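DUF5624 domain-containing protein (Legionella pneumophila subsp. pneumophila, PDB 4JX2) is of unknown function but, as a putative secreted protein made with a signal sequence, probably acts outside the bacterial cytoplasm. Local coordinates at residues N160-Q165 with P169-H174; L279-Q284 with V388-A393; G356-S361 with A397-N402. One frame throughout, in Å; residues are numbered along the deposited sequence.

Contact 1: N160-Q165 with P169-H174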
loop_
_atom_site.group_PDB
_atom_site.type_symbol
_atom_site.label_atom_id
_atom_site.label_comp_id
_atom_site.label_asym_id
_atom_site.label_seq_id
_atom_site.Cartn_x
_atom_site.Cartn_y
_atom_site.Cartn_z
ATOM N N ASN A 160 -38.901 24.523 -1.984
ATOM C CA ASN A 160 -38.386 23.278 -1.410
ATOM C C ASN A 160 -37.312 22.656 -2.337
ATOM O O ASN A 160 -37.266 21.434 -2.503
ATOM C CB ASN A 160 -39.523 22.255 -1.093
ATOM C CG ASN A 160 -40.556 22.695 -0.073
ATOM O OD1 ASN A 160 -40.826 23.890 0.118
ATOM N ND2 ASN A 160 -41.198 21.723 0.572
ATOM N N ASN A 161 -36.430 23.495 -2.922
ATOM C CA ASN A 161 -35.326 22.987 -3.740
ATOM C C ASN A 161 -34.449 22.067 -2.884
ATOM O O ASN A 161 -34.280 22.327 -1.687
ATOM C CB ASN A 161 -34.499 24.125 -4.315
ATOM C CG ASN A 161 -33.549 23.675 -5.378
ATOM O OD1 ASN A 161 -32.364 23.458 -5.134
ATOM N ND2 ASN A 161 -34.055 23.498 -6.578
ATOM N N TRP A 162 -33.917 20.993 -3.477
ATOM C CA TRP A 162 -33.099 20.012 -2.769
ATOM C C TRP A 162 -31.919 20.690 -2.016
ATOM O O TRP A 162 -31.615 20.303 -0.883
ATOM C CB TRP A 162 -32.599 18.923 -3.747
ATOM C CG TRP A 162 -31.544 19.397 -4.709
ATOM C CD1 TRP A 162 -31.747 20.041 -5.894
ATOM C CD2 TRP A 162 -30.122 19.340 -4.518
ATOM N NE1 TRP A 162 -30.541 20.384 -6.458
ATOM C CE2 TRP A 162 -29.526 19.980 -5.628
ATOM C CE3 TRP A 162 -29.293 18.838 -3.501
ATOM C CZ2 TRP A 162 -28.133 20.077 -5.780
ATOM C CZ3 TRP A 162 -27.915 18.983 -3.626
ATOM C CH2 TRP A 162 -27.348 19.562 -4.771
ATOM N N LEU A 163 -31.306 21.719 -2.639
ATOM C CA LEU A 163 -30.171 22.505 -2.134
ATOM C C LEU A 163 -30.519 23.305 -0.856
ATOM O O LEU A 163 -29.650 23.533 -0.018
ATOM C CB LEU A 163 -29.734 23.457 -3.249
ATOM C CG LEU A 163 -28.292 23.885 -3.326
ATOM C CD1 LEU A 163 -27.348 22.729 -3.224
ATOM C CD2 LEU A 163 -28.050 24.631 -4.606
ATOM N N GLU A 164 -31.787 23.703 -0.702
ATOM C CA GLU A 164 -32.300 24.415 0.472
ATOM C C GLU A 164 -32.644 23.440 1.610
ATOM O O GLU A 164 -32.849 23.872 2.741
ATOM C CB GLU A 164 -33.566 25.212 0.095
ATOM C CG GLU A 164 -33.337 26.462 -0.746
ATOM C CD GLU A 164 -34.582 27.126 -1.320
ATOM O OE1 GLU A 164 -35.714 26.656 -1.054
ATOM O OE2 GLU A 164 -34.415 28.133 -2.046
ATOM N N GLN A 165 -32.756 22.143 1.305
ATOM C CA GLN A 165 -33.154 21.117 2.264
ATOM C C GLN A 165 -31.990 20.296 2.813
ATOM O O GLN A 165 -32.048 19.861 3.967
ATOM C CB GLN A 165 -34.146 20.158 1.613
ATOM C CG GLN A 165 -35.572 20.632 1.539
ATOM C CD GLN A 165 -36.439 19.576 0.869
ATOM O OE1 GLN A 165 -37.135 19.849 -0.112
ATOM N NE2 GLN A 165 -36.451 18.346 1.390
ATOM N N PRO A 169 -24.295 23.261 5.635
ATOM C CA PRO A 169 -24.069 24.679 6.017
ATOM C C PRO A 169 -22.856 25.347 5.358
ATOM O O PRO A 169 -22.949 26.532 5.066
ATOM C CB PRO A 169 -23.940 24.651 7.538
ATOM C CG PRO A 169 -23.837 23.197 7.916
ATOM C CD PRO A 169 -24.405 22.384 6.823
ATOM N N ALA A 170 -21.788 24.604 5.034
ATOM C CA ALA A 170 -20.587 25.111 4.348
ATOM C C ALA A 170 -20.869 25.680 2.922
ATOM O O ALA A 170 -20.074 26.470 2.385
ATOM C CB ALA A 170 -19.560 23.994 4.247
ATOM N N TRP A 171 -21.976 25.224 2.300
ATOM C CA TRP A 171 -22.406 25.632 0.957
ATOM C C TRP A 171 -23.288 26.873 0.994
ATOM O O TRP A 171 -23.385 27.571 -0.016
ATOM C CB TRP A 171 -23.178 24.496 0.281
ATOM C CG TRP A 171 -22.382 23.248 -0.003
ATOM C CD1 TRP A 171 -21.060 23.018 0.266
ATOM C CD2 TRP A 171 -22.893 22.035 -0.568
ATOM N NE1 TRP A 171 -20.715 21.744 -0.114
ATOM C CE2 TRP A 171 -21.817 21.127 -0.649
ATOM C CE3 TRP A 171 -24.151 21.644 -1.064
ATOM C CZ2 TRP A 171 -21.966 19.851 -1.192
ATOM C CZ3 TRP A 171 -24.296 20.378 -1.590
ATOM C CH2 TRP A 171 -23.222 19.490 -1.628
ATOM N N LYS A 172 -23.944 27.141 2.150
ATOM C CA LYS A 172 -24.852 28.274 2.341
ATOM C C LYS A 172 -24.332 29.578 1.685
ATOM O O LYS A 172 -25.109 30.151 0.930
ATOM C CB LYS A 172 -25.186 28.516 3.822
ATOM C CG LYS A 172 -26.567 29.133 4.055
ATOM C CD LYS A 172 -26.676 29.716 5.468
ATOM C CE LYS A 172 -28.048 30.264 5.808
ATOM N NZ LYS A 172 -27.985 31.291 6.898
ATOM N N PRO A 173 -23.051 30.035 1.840
ATOM C CA PRO A 173 -22.638 31.283 1.167
ATOM C C PRO A 173 -22.727 31.281 -0.372
ATOM O O PRO A 173 -22.740 32.358 -0.960
ATOM C CB PRO A 173 -21.165 31.424 1.585
ATOM C CG PRO A 173 -21.030 30.666 2.817
ATOM C CD PRO A 173 -21.947 29.507 2.676
ATOM N N HIS A 174 -22.783 30.099 -1.024
ATOM C CA HIS A 174 -22.750 29.979 -2.486
ATOM C C HIS A 174 -23.944 29.237 -3.117
ATOM O O HIS A 174 -23.874 28.888 -4.298
ATOM C CB HIS A 174 -21.453 29.248 -2.881
ATOM C CG HIS A 174 -20.265 29.681 -2.078
ATOM N ND1 HIS A 174 -19.772 28.899 -1.027
ATOM C CD2 HIS A 174 -19.543 30.823 -2.155
ATOM C CE1 HIS A 174 -18.750 29.577 -0.530
ATOM N NE2 HIS A 174 -18.566 30.736 -1.182
#

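Contact 2: L279-Q284 with V388-A393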
loop_
_atom_site.group_PDB
_atom_site.type_symbol
_atom_site.label_atom_id
_atom_site.label_comp_id
_atom_site.label_asym_id
_atom_site.label_seq_id
_atom_site.Cartn_x
_atom_site.Cartn_y
_atom_site.Cartn_z
ATOM N N LEU A 279 -6.534 12.042 3.612
ATOM C CA LEU A 279 -6.983 11.881 5.008
ATOM C C LEU A 279 -5.844 12.180 5.956
ATOM O O LEU A 279 -6.084 12.625 7.070
ATOM C CB LEU A 279 -7.544 10.484 5.308
ATOM C CG LEU A 279 -8.892 10.116 4.730
ATOM C CD1 LEU A 279 -9.179 8.679 4.979
ATOM C CD2 LEU A 279 -10.005 10.970 5.300
ATOM N N VAL A 280 -4.598 11.931 5.507
ATOM C CA VAL A 280 -3.394 12.136 6.302
ATOM C C VAL A 280 -3.241 13.649 6.609
ATOM O O VAL A 280 -3.339 13.987 7.802
ATOM C CB VAL A 280 -2.139 11.488 5.669
ATOM C CG1 VAL A 280 -0.899 11.753 6.524
ATOM C CG2 VAL A 280 -2.354 9.993 5.470
ATOM N N PRO A 281 -3.106 14.583 5.624
ATOM C CA PRO A 281 -3.052 16.011 5.996
ATOM C C PRO A 281 -4.347 16.500 6.682
ATOM O O PRO A 281 -4.266 17.339 7.573
ATOM C CB PRO A 281 -2.844 16.721 4.657
ATOM C CG PRO A 281 -3.357 15.768 3.619
ATOM C CD PRO A 281 -2.992 14.412 4.159
ATOM N N PHE A 282 -5.529 15.966 6.291
ATOM C CA PHE A 282 -6.820 16.325 6.896
ATOM C C PHE A 282 -6.811 16.041 8.429
ATOM O O PHE A 282 -7.159 16.932 9.222
ATOM C CB PHE A 282 -7.980 15.592 6.190
ATOM C CG PHE A 282 -9.326 15.761 6.849
ATOM C CD1 PHE A 282 -9.858 17.030 7.075
ATOM C CD2 PHE A 282 -10.064 14.657 7.248
ATOM C CE1 PHE A 282 -11.087 17.185 7.721
ATOM C CE2 PHE A 282 -11.309 14.814 7.862
ATOM C CZ PHE A 282 -11.804 16.077 8.104
ATOM N N VAL A 283 -6.358 14.843 8.837
ATOM C CA VAL A 283 -6.256 14.481 10.252
ATOM C C VAL A 283 -5.245 15.420 10.969
ATOM O O VAL A 283 -5.525 15.861 12.091
ATOM C CB VAL A 283 -5.922 12.980 10.432
ATOM C CG1 VAL A 283 -5.479 12.657 11.848
ATOM C CG2 VAL A 283 -7.132 12.157 10.102
ATOM N N GLN A 284 -4.111 15.756 10.311
ATOM C CA GLN A 284 -3.105 16.672 10.867
ATOM C C GLN A 284 -3.731 18.036 11.127
ATOM O O GLN A 284 -3.461 18.630 12.168
ATOM C CB GLN A 284 -1.907 16.822 9.933
ATOM C CG GLN A 284 -0.940 15.641 9.894
ATOM C CD GLN A 284 0.152 15.956 8.899
ATOM O OE1 GLN A 284 0.190 15.418 7.780
ATOM N NE2 GLN A 284 1.034 16.891 9.260
ATOM N N VAL A 388 -8.626 17.513 -5.280
ATOM C CA VAL A 388 -8.928 18.699 -4.484
ATOM C C VAL A 388 -8.705 18.491 -2.970
ATOM O O VAL A 388 -8.575 19.484 -2.248
ATOM C CB VAL A 388 -10.379 19.185 -4.762
ATOM C CG1 VAL A 388 -10.596 19.529 -6.241
ATOM C CG2 VAL A 388 -11.436 18.197 -4.252
ATOM N N GLY A 389 -8.718 17.231 -2.514
ATOM C CA GLY A 389 -8.599 16.843 -1.112
ATOM C C GLY A 389 -7.456 17.489 -0.361
ATOM O O GLY A 389 -7.679 18.057 0.718
ATOM N N PHE A 390 -6.216 17.419 -0.942
ATOM C CA PHE A 390 -5.014 18.036 -0.363
ATOM C C PHE A 390 -5.160 19.552 -0.284
ATOM O O PHE A 390 -4.793 20.133 0.740
ATOM C CB PHE A 390 -3.738 17.648 -1.129
ATOM C CG PHE A 390 -3.328 16.210 -0.914
ATOM C CD1 PHE A 390 -3.844 15.193 -1.712
ATOM C CD2 PHE A 390 -2.420 15.870 0.082
ATOM C CE1 PHE A 390 -3.494 13.859 -1.492
ATOM C CE2 PHE A 390 -2.043 14.531 0.280
ATOM C CZ PHE A 390 -2.605 13.536 -0.491
ATOM N N TRP A 391 -5.728 20.189 -1.327
ATOM C CA TRP A 391 -5.954 21.647 -1.347
ATOM C C TRP A 391 -7.028 22.086 -0.326
ATOM O O TRP A 391 -6.778 23.016 0.448
ATOM C CB TRP A 391 -6.338 22.158 -2.756
ATOM C CG TRP A 391 -6.251 23.649 -2.833
ATOM C CD1 TRP A 391 -5.124 24.396 -3.045
ATOM C CD2 TRP A 391 -7.300 24.582 -2.525
ATOM N NE1 TRP A 391 -5.413 25.736 -2.919
ATOM C CE2 TRP A 391 -6.747 25.882 -2.622
ATOM C CE3 TRP A 391 -8.660 24.448 -2.195
ATOM C CZ2 TRP A 391 -7.515 27.040 -2.427
ATOM C CZ3 TRP A 391 -9.410 25.593 -1.977
ATOM C CH2 TRP A 391 -8.842 26.873 -2.114
HETATM N N MSE A 392 -8.229 21.458 -0.353
HETATM C CA MSE A 392 -9.320 21.825 0.545
HETATM C C MSE A 392 -8.949 21.577 2.029
HETATM O O MSE A 392 -9.348 22.379 2.860
HETATM C CB MSE A 392 -10.640 21.140 0.148
HETATM C CG MSE A 392 -11.867 21.634 0.955
HETATM SE SE MSE A 392 -12.196 23.575 0.895
HETATM C CE MSE A 392 -13.164 23.732 -0.799
ATOM N N ALA A 393 -8.161 20.534 2.364
ATOM C CA ALA A 393 -7.744 20.317 3.756
ATOM C C ALA A 393 -6.872 21.484 4.231
ATOM O O ALA A 393 -7.105 22.010 5.311
ATOM C CB ALA A 393 -6.996 19.004 3.893
#

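Contact 3: G356-S361 with A397-N402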
loop_
_atom_site.group_PDB
_atom_site.type_symbol
_atom_site.label_atom_id
_atom_site.label_comp_id
_atom_site.label_asym_id
_atom_site.label_seq_id
_atom_site.Cartn_x
_atom_site.Cartn_y
_atom_site.Cartn_z
ATOM N N GLY A 356 -2.239 21.277 -7.299
ATOM C CA GLY A 356 -3.377 20.741 -6.554
ATOM C C GLY A 356 -3.114 20.573 -5.069
ATOM O O GLY A 356 -4.031 20.250 -4.311
ATOM N N ASP A 357 -1.859 20.755 -4.633
ATOM C CA ASP A 357 -1.526 20.758 -3.221
ATOM C C ASP A 357 -1.749 22.161 -2.702
ATOM O O ASP A 357 -1.591 23.122 -3.472
ATOM C CB ASP A 357 -0.062 20.368 -2.999
ATOM C CG ASP A 357 0.323 18.922 -3.224
ATOM O OD1 ASP A 357 -0.592 18.063 -3.293
ATOM O OD2 ASP A 357 1.545 18.644 -3.295
ATOM N N TYR A 358 -2.071 22.310 -1.412
ATOM C CA TYR A 358 -2.223 23.639 -0.819
ATOM C C TYR A 358 -0.878 24.362 -0.817
ATOM O O TYR A 358 -0.793 25.503 -1.269
ATOM C CB TYR A 358 -2.801 23.570 0.607
ATOM C CG TYR A 358 -3.215 24.932 1.114
ATOM C CD1 TYR A 358 -4.241 25.642 0.500
ATOM C CD2 TYR A 358 -2.554 25.535 2.185
ATOM C CE1 TYR A 358 -4.602 26.915 0.933
ATOM C CE2 TYR A 358 -2.939 26.793 2.660
ATOM C CZ TYR A 358 -3.965 27.481 2.027
ATOM O OH TYR A 358 -4.357 28.737 2.447
ATOM N N THR A 359 0.182 23.661 -0.365
ATOM C CA THR A 359 1.559 24.176 -0.270
ATOM C C THR A 359 2.187 24.534 -1.628
ATOM O O THR A 359 3.193 25.244 -1.641
ATOM C CB THR A 359 2.477 23.159 0.440
ATOM O OG1 THR A 359 2.392 21.876 -0.193
ATOM C CG2 THR A 359 2.170 23.036 1.927
ATOM N N TYR A 360 1.621 24.044 -2.751
ATOM C CA TYR A 360 2.170 24.267 -4.081
ATOM C C TYR A 360 2.015 25.729 -4.565
ATOM O O TYR A 360 3.026 26.378 -4.842
ATOM C CB TYR A 360 1.576 23.287 -5.105
ATOM C CG TYR A 360 2.223 23.449 -6.457
ATOM C CD1 TYR A 360 3.530 23.018 -6.680
ATOM C CD2 TYR A 360 1.567 24.119 -7.490
ATOM C CE1 TYR A 360 4.154 23.218 -7.908
ATOM C CE2 TYR A 360 2.183 24.321 -8.726
ATOM C CZ TYR A 360 3.476 23.871 -8.927
ATOM O OH TYR A 360 4.090 24.073 -10.130
ATOM N N SER A 361 0.781 26.208 -4.774
ATOM C CA SER A 361 0.543 27.580 -5.237
ATOM C C SER A 361 -0.217 28.330 -4.155
ATOM O O SER A 361 -1.265 27.824 -3.721
ATOM C CB SER A 361 -0.247 27.576 -6.546
ATOM O OG SER A 361 0.341 28.373 -7.560
ATOM N N ALA A 397 -7.824 24.443 6.987
ATOM C CA ALA A 397 -6.874 24.579 8.090
ATOM C C ALA A 397 -6.398 26.034 8.228
ATOM O O ALA A 397 -6.452 26.579 9.333
ATOM C CB ALA A 397 -5.697 23.643 7.875
ATOM N N GLU A 398 -5.999 26.682 7.104
ATOM C CA GLU A 398 -5.564 28.081 7.099
ATOM C C GLU A 398 -6.642 29.025 7.662
ATOM O O GLU A 398 -6.315 29.919 8.436
ATOM C CB GLU A 398 -5.190 28.521 5.685
ATOM C CG GLU A 398 -4.526 29.889 5.597
ATOM C CD GLU A 398 -3.025 29.905 5.799
ATOM O OE1 GLU A 398 -2.436 28.849 6.129
ATOM O OE2 GLU A 398 -2.428 30.988 5.598
ATOM N N LYS A 399 -7.918 28.822 7.283
ATOM C CA LYS A 399 -9.038 29.675 7.727
ATOM C C LYS A 399 -9.708 29.141 9.014
ATOM O O LYS A 399 -10.781 29.611 9.372
ATOM C CB LYS A 399 -10.084 29.848 6.592
ATOM C CG LYS A 399 -9.520 30.307 5.229
ATOM C CD LYS A 399 -8.730 31.634 5.237
ATOM C CE LYS A 399 -8.409 32.171 3.854
ATOM N NZ LYS A 399 -7.507 31.282 3.069
ATOM N N ASN A 400 -9.048 28.210 9.733
ATOM C CA ASN A 400 -9.519 27.574 10.971
ATOM C C ASN A 400 -10.951 27.047 10.808
ATOM O O ASN A 400 -11.807 27.252 11.663
ATOM C CB ASN A 400 -9.387 28.517 12.190
ATOM C CG ASN A 400 -9.352 27.842 13.563
ATOM O OD1 ASN A 400 -9.264 26.614 13.705
ATOM N ND2 ASN A 400 -9.415 28.640 14.622
ATOM N N TRP A 401 -11.199 26.391 9.670
ATOM C CA TRP A 401 -12.435 25.701 9.284
ATOM C C TRP A 401 -13.589 26.659 8.971
ATOM O O TRP A 401 -14.680 26.194 8.608
ATOM C CB TRP A 401 -12.839 24.660 10.363
ATOM C CG TRP A 401 -11.691 23.752 10.693
ATOM C CD1 TRP A 401 -10.731 23.951 11.646
ATOM C CD2 TRP A 401 -11.271 22.620 9.932
ATOM N NE1 TRP A 401 -9.772 22.969 11.564
ATOM C CE2 TRP A 401 -10.057 22.159 10.497
ATOM C CE3 TRP A 401 -11.834 21.912 8.859
ATOM C CZ2 TRP A 401 -9.427 21.000 10.056
ATOM C CZ3 TRP A 401 -11.184 20.784 8.388
ATOM C CH2 TRP A 401 -9.993 20.343 8.977
ATOM N N ASN A 402 -13.334 27.975 9.012
ATOM C CA ASN A 402 -14.374 28.938 8.732
ATOM C C ASN A 402 -14.602 29.049 7.215
ATOM O O ASN A 402 -13.922 29.823 6.522
ATOM C CB ASN A 402 -14.051 30.279 9.369
ATOM C CG ASN A 402 -15.262 31.134 9.542
ATOM O OD1 ASN A 402 -16.122 31.203 8.657
ATOM N ND2 ASN A 402 -15.380 31.780 10.706
#

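Contact 1: N160-Q165 with P169-H174
The backbones of Leu163 and Trp171 stay well apart, 8.9 Å from Leu163 CA to Trp171 CA, so side chains must close the distance between the short, weakly bonded helix 162-165 and the irregular turns leading to helix 175-197. Most of the reach comes from Trp171, whose CB points toward the other segment and whose six-membered ring is its leading part. Leu163 CD1 meets it obliquely, 4.0 Å from Trp171 CE3, the two side chains crossing at about a right angle. A chi1 of -151° keeps the Leu163 branch beside its own carbonyl carbon and also lays CD1 over a face of the neighbouring Trp162 ring, near the rim; a single methyl therefore serves both indoles. Trp162 CZ3 stands at the edge of the Trp171 ring, 4.4 Å from Trp171 CZ3, a loose approach that is not a stack. Asn161 caps the short helix: Asn161 OD1 accepts a hydrogen bond from Leu163 N (3.2 Å), the donor lying 37° above the carbonyl plane.

Both indole nitrogens bond elsewhere, Trp162 NE1 to Asn155 OD1 and Trp171 NE1 to Leu233 O, while Phe34 of the second subunit meets Trp162 edge-to-face. The contact itself is thus wholly apolar: carbon surfaces pack in a buried patch, and polar anchors outside it are likely to restrain how the indoles are turned.

Contact 2: L279-Q284 with V388-A393
The Phe390 ring meets Pro281 through two of its carbons: Phe390 CD2 lies 3.7 Å from Pro281 CG, and Phe390 CE2 is 4.0 Å from Pro281 CD. The proline comes obliquely, so the approach is read as aliphatic-aromatic packing rather than as an ordered CH-pi contact. Arg351 makes a cation-pi interaction with the same ring. The other aromatic here, Phe282, touches through its stem instead, while its ring is directed to Met239 and Leu242 of helix 223-247.

Torsion explains how Phe390 gets there. Its CB points neither toward helix 279-286 nor from it, but with CG beside the backbone N (chi1 -72°) the ring swings round to Pro281. The CB of Pro281, by contrast, points toward the partner helix, and CG is its nearest atom.

One helical turn further along 386-398 the backbones come closest, at Phe282 and Ala393. Phe282 CA and Ala393 CA are 5.2 Å apart, and the methyl of Ala393 is set against the backbone of Phe282, with Ala393 CB 4.0 Å from Phe282 CA and 4.2 Å from Phe282 CB. The two segments run in broadly the same direction, and each keeps its own i to i+4 bonds, such as Ala393 N to Gly389 O (3.0 Å).

The side chains that meet across the pair are all apolar. The alanine methyl against Phe282 and the pyrrolidine carbons against Phe390 are van der Waals contacts, and they join helix 386-398 to helix 279-286, whose Leu279, Val280 and Val283 pack against the central strands; the pair thereby ties a late helix of the chain to the sheet layer.

Contact 3: G356-S361 with A397-N402
Tyr358 OH is the polar atom on which this contact turns: it touches the stem of Glu398, lies near Lys399 NZ and makes a weak hydrogen bond to Glu395 OE1, one turn earlier on helix 386-398. Across the two segments the phenol oxygen rests against the aliphatic stem of the glutamate, with Tyr358 OH 3.4 Å from both Glu398 CB and Glu398 CG. Lys399 NZ stands 4.1 Å from Tyr358 OH, too distant for a bond, and has a long, weak ion pair with Glu395.

The phenol crosses Glu398 at about a right angle. A chi1 of -169° turns the Tyr358 ring away from its own amide N and sends it straight out from the loop to the helix end. The glutamate chain is bent at chi2, folding the carboxylate back beside the ring so that Glu398 OE1 comes to 4.1 Å from Tyr358 CE2; ring and carboxylate planes are 54° apart, which excludes a flat stack.

The receiving surface is a helix terminus. A Schellman motif closes helix 386-398, with Asn400 at positive phi as C-prime residue, Trp401 N bonded to Leu396 O and Asn400 N to Ala397 O (3.1 Å). A type I' turn over 399-402 overlaps it, held by Asn402 N to Lys399 O (3.1 Å). On the loop side, Asp357 forms salt bridges with Arg372 and Arg351, anchoring the backbone next to Tyr358.

Glu398 is exposed, so its charge is probably screened by solvent, and Lys399 may partly offset the charge of Glu395. The chemistry is that of a surface contact between a loop and a helix end: the phenol arrives through its hydroxyl, in van der Waals contact with the Glu398 methylenes, and that hydroxyl makes one weak hydrogen bond, to Glu395.

Contacts 2 and 3 share helix 386-398 and touch, their centres about 9 Å apart; their segments alternate along the chain. Trp391 meets Tyr358 edge-to-face, and Phe282 CE1 lies 3.6 Å from Trp401 CH2, so the helix pairing grades into the loop-to-helix-end contact. Contact 1 is separate, its centre about 24 Å from that of contact 2, and opens and closes earlier in the sequence. Burial sorts the chemistry: contact 1 is fully buried and led by indoles, contact 2 is partly buried helix packing nearest the chain centre, and contact 3 is on the surface, where a hydroxyl lies among the side chains of charged residues. Of the three, contact 1 alone has the second subunit against it.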